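Local coordinates for protein STE5 (Saccharomyces cerevisiae, PDB 3FZE), which is a scaffold of the yeast mating pathway whose minimal scaffold domain cocatalyses phosphorylation of the MAP kinase Fus3 by Ste7, at residues 54-59 with 65-70. Residues are numbered along the deposited sequence; the frame is centred on the assembly and turned at random.
Sequences LQFCFV and VLDYGS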
ATOM      1  N   LEU A  54       8.347   8.652  -3.576  1.00 15.34           N
ATOM      2  CA  LEU A  54       7.390   7.595  -3.240  1.00 14.14           C
ATOM      3  C   LEU A  54       8.023   6.198  -3.234  1.00 13.63           C
ATOM      4  O   LEU A  54       8.660   5.803  -4.208  1.00 14.16           O
ATOM      5  CB  LEU A  54       6.242   7.601  -4.247  1.00 12.04           C
ATOM      6  CG  LEU A  54       5.053   6.704  -3.935  1.00 15.53           C
ATOM      7  CD1 LEU A  54       4.390   7.077  -2.610  1.00 13.14           C
ATOM      8  CD2 LEU A  54       4.054   6.766  -5.093  1.00 13.72           C
ATOM      9  N   GLN A  55       7.815   5.456  -2.143  1.00 11.89           N
ATOM     10  CA  GLN A  55       8.306   4.083  -2.007  1.00 12.28           C
ATOM     11  C   GLN A  55       7.147   3.104  -2.064  1.00 15.07           C
ATOM     12  O   GLN A  55       6.018   3.446  -1.703  1.00 14.05           O
ATOM     13  CB  GLN A  55       9.025   3.899  -0.670  1.00 18.61           C
ATOM     14  CG  GLN A  55      10.173   4.873  -0.458  1.00 17.68           C
ATOM     15  CD  GLN A  55      11.329   4.549  -1.369  1.00 23.00           C
ATOM     16  OE1 GLN A  55      11.897   3.458  -1.302  1.00 24.29           O
ATOM     17  NE2 GLN A  55      11.679   5.482  -2.239  1.00 16.99           N
ATOM     18  N   PHE A  56       7.426   1.882  -2.509  1.00 15.17           N
ATOM     19  CA  PHE A  56       6.397   0.861  -2.584  1.00 13.10           C
ATOM     20  C   PHE A  56       6.988  -0.493  -2.232  1.00 15.98           C
ATOM     21  O   PHE A  56       8.203  -0.686  -2.244  1.00 13.89           O
ATOM     22  CB  PHE A  56       5.805   0.772  -3.989  1.00 11.37           C
ATOM     23  CG  PHE A  56       6.705   0.082  -4.980  1.00 11.00           C
ATOM     24  CD1 PHE A  56       6.527  -1.264  -5.273  1.00 10.73           C
ATOM     25  CD2 PHE A  56       7.754   0.765  -5.576  1.00 14.69           C
ATOM     26  CE1 PHE A  56       7.369  -1.915  -6.172  1.00 14.56           C
ATOM     27  CE2 PHE A  56       8.605   0.130  -6.474  1.00 14.84           C
ATOM     28  CZ  PHE A  56       8.412  -1.211  -6.768  1.00 15.89           C
ATOM     29  N   CYS A  57       6.101  -1.422  -1.925  1.00 12.32           N
ATOM     30  CA  CYS A  57       6.465  -2.818  -1.791  1.00 14.62           C
ATOM     31  C   CYS A  57       5.251  -3.651  -2.168  1.00 13.59           C
ATOM     32  O   CYS A  57       4.161  -3.406  -1.673  1.00 14.70           O
ATOM     33  CB  CYS A  57       6.882  -3.110  -0.354  1.00 12.05           C
ATOM     34  SG  CYS A  57       7.450  -4.807  -0.101  1.00 16.58           S
ATOM     35  N   PHE A  58       5.449  -4.607  -3.072  1.00 13.46           N
ATOM     36  CA  PHE A  58       4.415  -5.561  -3.450  1.00 13.87           C
ATOM     37  C   PHE A  58       4.681  -6.895  -2.770  1.00 14.69           C
ATOM     38  O   PHE A  58       5.813  -7.375  -2.769  1.00 13.83           O
ATOM     39  CB  PHE A  58       4.405  -5.770  -4.965  1.00 15.12           C
ATOM     40  CG  PHE A  58       3.736  -4.667  -5.729  1.00 17.57           C
ATOM     41  CD1 PHE A  58       2.354  -4.546  -5.731  1.00 22.36           C
ATOM     42  CD2 PHE A  58       4.486  -3.776  -6.472  1.00 19.58           C
ATOM     43  CE1 PHE A  58       1.730  -3.525  -6.449  1.00 20.66           C
ATOM     44  CE2 PHE A  58       3.873  -2.757  -7.199  1.00 19.18           C
ATOM     45  CZ  PHE A  58       2.498  -2.631  -7.172  1.00 20.12           C
ATOM     46  N   VAL A  59       3.632  -7.485  -2.202  1.00 13.01           N
ATOM     47  CA  VAL A  59       3.734  -8.745  -1.464  1.00 14.23           C
ATOM     48  C   VAL A  59       2.673  -9.707  -1.972  1.00 15.42           C
ATOM     49  O   VAL A  59       1.532  -9.307  -2.210  1.00 14.61           O
ATOM     50  CB  VAL A  59       3.528  -8.510   0.042  1.00 14.51           C
ATOM     51  CG1 VAL A  59       3.664  -9.822   0.832  1.00 14.25           C
ATOM     52  CG2 VAL A  59       4.518  -7.467   0.542  1.00 17.46           C
ATOM     53  N   VAL A  65       7.897 -11.133  -0.750  1.00 15.98           N
ATOM     54  CA  VAL A  65       8.161  -9.838  -1.373  1.00 15.03           C
ATOM     55  C   VAL A  65       8.404 -10.036  -2.856  1.00 13.52           C
ATOM     56  O   VAL A  65       9.274 -10.814  -3.248  1.00 17.40           O
ATOM     57  CB  VAL A  65       9.402  -9.161  -0.761  1.00 17.00           C
ATOM     58  CG1 VAL A  65       9.738  -7.859  -1.516  1.00 17.71           C
ATOM     59  CG2 VAL A  65       9.201  -8.897   0.725  1.00 16.89           C
ATOM     60  N   LEU A  66       7.645  -9.314  -3.676  1.00 14.04           N
ATOM     61  CA  LEU A  66       7.742  -9.432  -5.125  1.00 13.76           C
ATOM     62  C   LEU A  66       8.616  -8.347  -5.738  1.00 14.79           C
ATOM     63  O   LEU A  66       9.389  -8.602  -6.660  1.00 16.77           O
ATOM     64  CB  LEU A  66       6.347  -9.408  -5.757  1.00 16.14           C
ATOM     65  CG  LEU A  66       5.380 -10.479  -5.241  1.00 14.66           C
ATOM     66  CD1 LEU A  66       4.052 -10.389  -5.975  1.00 15.07           C
ATOM     67  CD2 LEU A  66       5.975 -11.876  -5.395  1.00 16.95           C
ATOM     68  N   ASP A  67       8.503  -7.131  -5.220  1.00 15.66           N
ATOM     69  CA  ASP A  67       9.352  -6.050  -5.676  1.00 15.58           C
ATOM     70  C   ASP A  67       9.136  -4.900  -4.714  1.00 15.87           C
ATOM     71  O   ASP A  67       8.191  -4.917  -3.919  1.00 17.26           O
ATOM     72  CB  ASP A  67       9.009  -5.629  -7.101  1.00 20.11           C
ATOM     73  CG  ASP A  67      10.109  -4.819  -7.745  1.00 26.06           C
ATOM     74  OD1 ASP A  67      11.250  -4.844  -7.228  1.00 27.85           O
ATOM     75  OD2 ASP A  67       9.826  -4.153  -8.763  1.00 28.81           O
ATOM     76  N   TYR A  68      10.036  -3.932  -4.750  1.00 16.82           N
ATOM     77  CA  TYR A  68      10.004  -2.845  -3.778  1.00 15.42           C
ATOM     78  C   TYR A  68      10.962  -1.765  -4.221  1.00 15.26           C
ATOM     79  O   TYR A  68      11.799  -1.985  -5.091  1.00 15.68           O
ATOM     80  CB  TYR A  68      10.445  -3.344  -2.400  1.00 15.59           C
ATOM     81  CG  TYR A  68      11.852  -3.857  -2.409  1.00 19.27           C
ATOM     82  CD1 TYR A  68      12.927  -2.995  -2.263  1.00 19.63           C
ATOM     83  CD2 TYR A  68      12.111  -5.210  -2.610  1.00 27.87           C
ATOM     84  CE1 TYR A  68      14.222  -3.464  -2.297  1.00 27.96           C
ATOM     85  CE2 TYR A  68      13.393  -5.684  -2.644  1.00 28.47           C
ATOM     86  CZ  TYR A  68      14.447  -4.811  -2.485  1.00 29.04           C
ATOM     87  OH  TYR A  68      15.731  -5.307  -2.523  1.00 39.65           O
ATOM     88  N   GLY A  69      10.847  -0.597  -3.598  1.00 15.60           N
ATOM     89  CA  GLY A  69      11.789   0.467  -3.845  1.00 19.35           C
ATOM     90  C   GLY A  69      11.093   1.745  -4.242  1.00 17.22           C
ATOM     91  O   GLY A  69       9.997   2.041  -3.764  1.00 16.70           O
ATOM     92  N   SER A  70      11.727   2.491  -5.143  0.50 17.07           N
ATOM     93  CA  SER A  70      11.224   3.791  -5.585  0.50 16.18           C
ATOM     94  C   SER A  70      10.252   3.641  -6.744  0.50 15.34           C
ATOM     95  O   SER A  70      10.582   3.048  -7.767  0.50 17.08           O
ATOM     96  CB  SER A  70      12.384   4.695  -6.012  0.50 15.27           C
ATOM     97  OG  SER A  70      11.943   5.724  -6.883  0.50 20.14           O
TER
HETATM   98  O   HOH W   1       9.782   7.288  -6.286  1.00 16.52           O
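Phe56 lays its ring across the backbone of Tyr68 and Gly69, where two antiparallel strands of a beta hairpin, 55-60 and 65-68, run side by side. Its CG lies between the backbone N and the carbonyl carbon (chi1 76°), which swings the ring from CB over to the neighbouring strand. There CG sits near Gly69 O and CD1 near Tyr68 CA; Phe56 CD2 meets Gly69 O at 3.2 Å, CE2 also packs on the Gly69 carbonyl, and CE1 and CZ pass over the Tyr68 backbone, Phe56 CE1 lying 3.6 Å from Tyr68 N. One ring face thus covers the main chain, with Tyr68 CA and Gly69 N beneath its rim, while Asp67 OD2 stands at the edge, 3.8 Å from Phe56 CZ. Gly69 has no side chain on this face, and a CB at its backbone angles would collide with the carbonyl O of Tyr68. With an alanine at Phe56, the Tyr68-Gly69 backbone would probably lose this cover and a gap would open beside Asp67. Alongside, Phe56 N donates to Gly69 O at 2.9 Å, and Gly69 N returns a bond to Phe56 O. Phe58 N bonds to Asp67 O, but Phe58 O takes the N-H of Leu66 in a nearly straight bond (2.8 Å, 173°): the register slips by one residue in a beta bulge. On the opposite face Cys57 SG touches both Val65 CG1 and Tyr68 CB. At the far end a water bridges Leu54 O and Ser70 OG. Asp67 OD1 forms a salt bridge with Lys74. The hairpin closes one border of the central sheet of this vWA-like alpha/beta/alpha domain: strand 55-60 pairs in parallel with strand 19-26, Phe58 packs against helix 35-50, and Cys57, Val65 and Tyr68 face helix 95-102.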